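PDB 3IDU: CARDB domain-containing protein from Pyrococcus furiosus, which is of unknown function but carries a CARDB domain, an all-beta module that binds a pair of manganese ions. Local coordinates for residues 48-54 with 66-72. Residues are numbered along the deposited sequence; the frame is centred on the assembly and turned at random.
Sequences GVPSTKV and WTVSLGP
Val49 and Leu70, Thr52 and Val68, and Val54 and Trp66 form three antiparallel hydrogen-bonded pairs that join residues 48-54 to 66-72, parts of a beta hairpin whose second strand, 61-70, is an edge strand of the five-stranded sheet within this chain. The register is not continuous: two residues, Pro50 and Ser51, face Ser69 alone between the first two pairs, a beta bulge at the corner the chain turns at Pro50. The N-to-C directions of strands 51-54 and 66-70 make an angle of 135°, well short of a straight antiparallel run. Bonding resumes with Thr52 N to Val68 O at 3.0 Å, and the pair Val54 and Trp66 closes it, its Val54 N to Trp66 O bond nearly straight (N-H...O 173°). In the bulge Ser69 CB comes within 3.1 Å of Pro50 O, and Ser69 CA lies 3.2 Å from Val49 O as a CA-H...O contact.

On the face turned to the other sheet, Thr52 and Val68 lie side by side and point the same way, their CG2 methyls 4.1 Å apart. Val68 CG2, lying between its own backbone N and carbonyl carbon, also meets Val54 CG2 at 4.0 Å. The other branch of Val54, CG1, lies anti to the backbone N (177°) and reaches Trp66 CE3 at 4.0 Å, while Val54 O sits in the plane of the indole at its edge. Leu78 covers both Val54 and Trp66, and Leu19 touches Val49, Thr52 and Leu70, as in the core of a beta sandwich. On the reverse face, Thr67 CG2 touches Ser51 OG at 3.6 Å.

The worked example is thus a hairpin in which a bulge takes up a bend without ending the pairing. Thr52, apolar toward Val68, also touches manganese-binding Asp97, and Lys53 bonds to Asp97 through the backbone, so the paired strands adjoin the metal site.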
ATOM      1  N   GLY A  48     -16.653  -8.024   0.662  1.00  6.40           N
ATOM      2  CA  GLY A  48     -15.434  -8.244  -0.092  1.00  6.15           C
ATOM      3  C   GLY A  48     -15.254  -7.331  -1.292  1.00 11.25           C
ATOM      4  O   GLY A  48     -16.174  -6.613  -1.700  1.00 10.47           O
ATOM      5  N   VAL A  49     -14.049  -7.368  -1.851  1.00  6.53           N
ATOM      6  CA  VAL A  49     -13.687  -6.575  -3.014  1.00  7.55           C
ATOM      7  C   VAL A  49     -13.115  -7.518  -4.061  1.00 11.11           C
ATOM      8  O   VAL A  49     -11.954  -7.903  -3.988  1.00  9.18           O
ATOM      9  CB  VAL A  49     -12.624  -5.518  -2.655  1.00 11.06           C
ATOM     10  CG1 VAL A  49     -12.230  -4.737  -3.897  1.00  7.92           C
ATOM     11  CG2 VAL A  49     -13.189  -4.574  -1.582  1.00 10.19           C
ATOM     12  N   PRO A  50     -13.936  -7.914  -5.043  1.00 11.82           N
ATOM     13  CA  PRO A  50     -13.509  -8.823  -6.110  1.00  7.94           C
ATOM     14  C   PRO A  50     -12.306  -8.340  -6.904  1.00 11.42           C
ATOM     15  O   PRO A  50     -11.471  -9.139  -7.330  1.00 13.12           O
ATOM     16  CB  PRO A  50     -14.761  -8.943  -6.979  1.00 15.03           C
ATOM     17  CG  PRO A  50     -15.871  -8.781  -5.989  1.00 13.30           C
ATOM     18  CD  PRO A  50     -15.380  -7.639  -5.127  1.00 15.43           C
ATOM     19  N   SER A  51     -12.208  -7.030  -7.101  1.00 12.16           N
ATOM     20  CA  SER A  51     -11.102  -6.485  -7.874  1.00 11.44           C
ATOM     21  C   SER A  51     -10.843  -5.002  -7.640  1.00 10.77           C
ATOM     22  O   SER A  51     -11.753  -4.184  -7.723  1.00 11.29           O
ATOM     23  CB  SER A  51     -11.359  -6.701  -9.371  1.00 13.75           C
ATOM     24  OG  SER A  51     -10.243  -6.284 -10.146  1.00 21.82           O
ATOM     25  N   THR A  52      -9.595  -4.666  -7.334  1.00 11.56           N
ATOM     26  CA  THR A  52      -9.203  -3.280  -7.148  1.00  7.62           C
ATOM     27  C   THR A  52      -7.730  -3.160  -7.493  1.00 11.80           C
ATOM     28  O   THR A  52      -6.981  -4.140  -7.448  1.00 12.21           O
ATOM     29  CB  THR A  52      -9.437  -2.769  -5.710  1.00 11.83           C
ATOM     30  OG1 THR A  52      -9.249  -1.345  -5.680  1.00 11.38           O
ATOM     31  CG2 THR A  52      -8.462  -3.411  -4.741  1.00 14.36           C
ATOM     32  N   LYS A  53      -7.316  -1.954  -7.855  1.00 10.16           N
ATOM     33  CA  LYS A  53      -5.935  -1.728  -8.236  1.00  9.45           C
ATOM     34  C   LYS A  53      -5.079  -1.138  -7.124  1.00 11.87           C
ATOM     35  O   LYS A  53      -5.516  -0.264  -6.374  1.00 12.32           O
ATOM     36  CB  LYS A  53      -5.888  -0.816  -9.467  1.00 11.27           C
ATOM     37  CG  LYS A  53      -6.605  -1.386 -10.691  1.00 16.57           C
ATOM     38  CD  LYS A  53      -6.487  -0.461 -11.895  1.00 26.28           C
ATOM     39  CE  LYS A  53      -7.165  -1.047 -13.129  1.00 37.73           C
ATOM     40  NZ  LYS A  53      -7.065  -0.147 -14.318  1.00 44.02           N
ATOM     41  N   VAL A  54      -3.857  -1.640  -7.025  1.00  9.05           N
ATOM     42  CA  VAL A  54      -2.899  -1.153  -6.049  1.00  7.19           C
ATOM     43  C   VAL A  54      -1.732  -0.632  -6.887  1.00 10.72           C
ATOM     44  O   VAL A  54      -1.328  -1.263  -7.871  1.00  8.60           O
ATOM     45  CB  VAL A  54      -2.410  -2.286  -5.110  1.00 11.70           C
ATOM     46  CG1 VAL A  54      -1.351  -1.752  -4.147  1.00 13.64           C
ATOM     47  CG2 VAL A  54      -3.590  -2.850  -4.329  1.00  8.61           C
ATOM     48  N   TRP A  66      -0.591  -3.615  -9.308  1.00  9.22           N
ATOM     49  CA  TRP A  66      -1.190  -4.905  -8.993  1.00 11.84           C
ATOM     50  C   TRP A  66      -2.699  -4.783  -9.099  1.00 14.00           C
ATOM     51  O   TRP A  66      -3.264  -3.702  -8.945  1.00 12.19           O
ATOM     52  CB  TRP A  66      -0.903  -5.305  -7.548  1.00 10.72           C
ATOM     53  CG  TRP A  66       0.512  -5.561  -7.180  1.00 13.57           C
ATOM     54  CD1 TRP A  66       1.130  -6.776  -7.111  1.00 13.79           C
ATOM     55  CD2 TRP A  66       1.460  -4.602  -6.710  1.00 10.81           C
ATOM     56  NE1 TRP A  66       2.400  -6.634  -6.615  1.00 17.02           N
ATOM     57  CE2 TRP A  66       2.632  -5.307  -6.363  1.00  9.71           C
ATOM     58  CE3 TRP A  66       1.433  -3.209  -6.546  1.00 11.58           C
ATOM     59  CZ2 TRP A  66       3.768  -4.672  -5.855  1.00 14.18           C
ATOM     60  CZ3 TRP A  66       2.559  -2.577  -6.043  1.00 15.77           C
ATOM     61  CH2 TRP A  66       3.714  -3.310  -5.703  1.00 13.46           C
ATOM     62  N   THR A  67      -3.343  -5.915  -9.337  1.00  9.41           N
ATOM     63  CA  THR A  67      -4.794  -5.993  -9.392  1.00 13.21           C
ATOM     64  C   THR A  67      -5.075  -7.085  -8.369  1.00 15.87           C
ATOM     65  O   THR A  67      -4.698  -8.238  -8.581  1.00 16.47           O
ATOM     66  CB  THR A  67      -5.283  -6.444 -10.785  1.00 15.16           C
ATOM     67  OG1 THR A  67      -5.116  -5.373 -11.722  1.00 19.37           O
ATOM     68  CG2 THR A  67      -6.747  -6.852 -10.740  1.00 23.18           C
ATOM     69  N   VAL A  68      -5.711  -6.737  -7.253  1.00  8.65           N
ATOM     70  CA  VAL A  68      -5.969  -7.742  -6.230  1.00 12.44           C
ATOM     71  C   VAL A  68      -7.415  -7.834  -5.786  1.00 14.56           C
ATOM     72  O   VAL A  68      -8.228  -6.955  -6.070  1.00  9.01           O
ATOM     73  CB  VAL A  68      -5.113  -7.501  -4.964  1.00 17.45           C
ATOM     74  CG1 VAL A  68      -3.650  -7.369  -5.341  1.00 23.60           C
ATOM     75  CG2 VAL A  68      -5.600  -6.270  -4.230  1.00 18.55           C
ATOM     76  N   SER A  69      -7.723  -8.931  -5.103  1.00  8.66           N
ATOM     77  CA  SER A  69      -9.048  -9.156  -4.567  1.00  6.58           C
ATOM     78  C   SER A  69      -8.855  -9.307  -3.071  1.00  9.49           C
ATOM     79  O   SER A  69      -7.807  -9.772  -2.621  1.00  9.34           O
ATOM     80  CB  SER A  69      -9.668 -10.432  -5.141  1.00 10.93           C
ATOM     81  OG  SER A  69      -8.895 -11.565  -4.788  1.00 14.51           O
ATOM     82  N   LEU A  70      -9.848  -8.892  -2.290  1.00 10.01           N
ATOM     83  CA  LEU A  70      -9.760  -9.004  -0.841  1.00  9.36           C
ATOM     84  C   LEU A  70     -11.116  -9.275  -0.239  1.00 14.72           C
ATOM     85  O   LEU A  70     -12.043  -8.476  -0.384  1.00 14.32           O
ATOM     86  CB  LEU A  70      -9.195  -7.723  -0.225  1.00  7.55           C
ATOM     87  CG  LEU A  70      -7.720  -7.418  -0.479  1.00 13.29           C
ATOM     88  CD1 LEU A  70      -7.444  -5.975  -0.066  1.00 14.30           C
ATOM     89  CD2 LEU A  70      -6.835  -8.384   0.289  1.00 11.80           C
ATOM     90  N   GLY A  71     -11.229 -10.412   0.431  1.00  9.08           N
ATOM     91  CA  GLY A  71     -12.482 -10.753   1.069  1.00 11.05           C
ATOM     92  C   GLY A  71     -12.630  -9.911   2.319  1.00 10.33           C
ATOM     93  O   GLY A  71     -11.728  -9.146   2.671  1.00  8.78           O
ATOM     94  N   PRO A  72     -13.767 -10.019   3.011  1.00 10.25           N
ATOM     95  CA  PRO A  72     -13.961  -9.233   4.232  1.00 11.83           C
ATOM     96  C   PRO A  72     -12.870  -9.529   5.264  1.00 13.21           C
ATOM     97  O   PRO A  72     -12.483 -10.683   5.465  1.00  8.92           O
ATOM     98  CB  PRO A  72     -15.359  -9.653   4.699  1.00 10.10           C
ATOM     99  CG  PRO A  72     -15.546 -11.013   4.099  1.00 15.13           C
ATOM    100  CD  PRO A  72     -14.929 -10.878   2.734  1.00 13.46           C
TER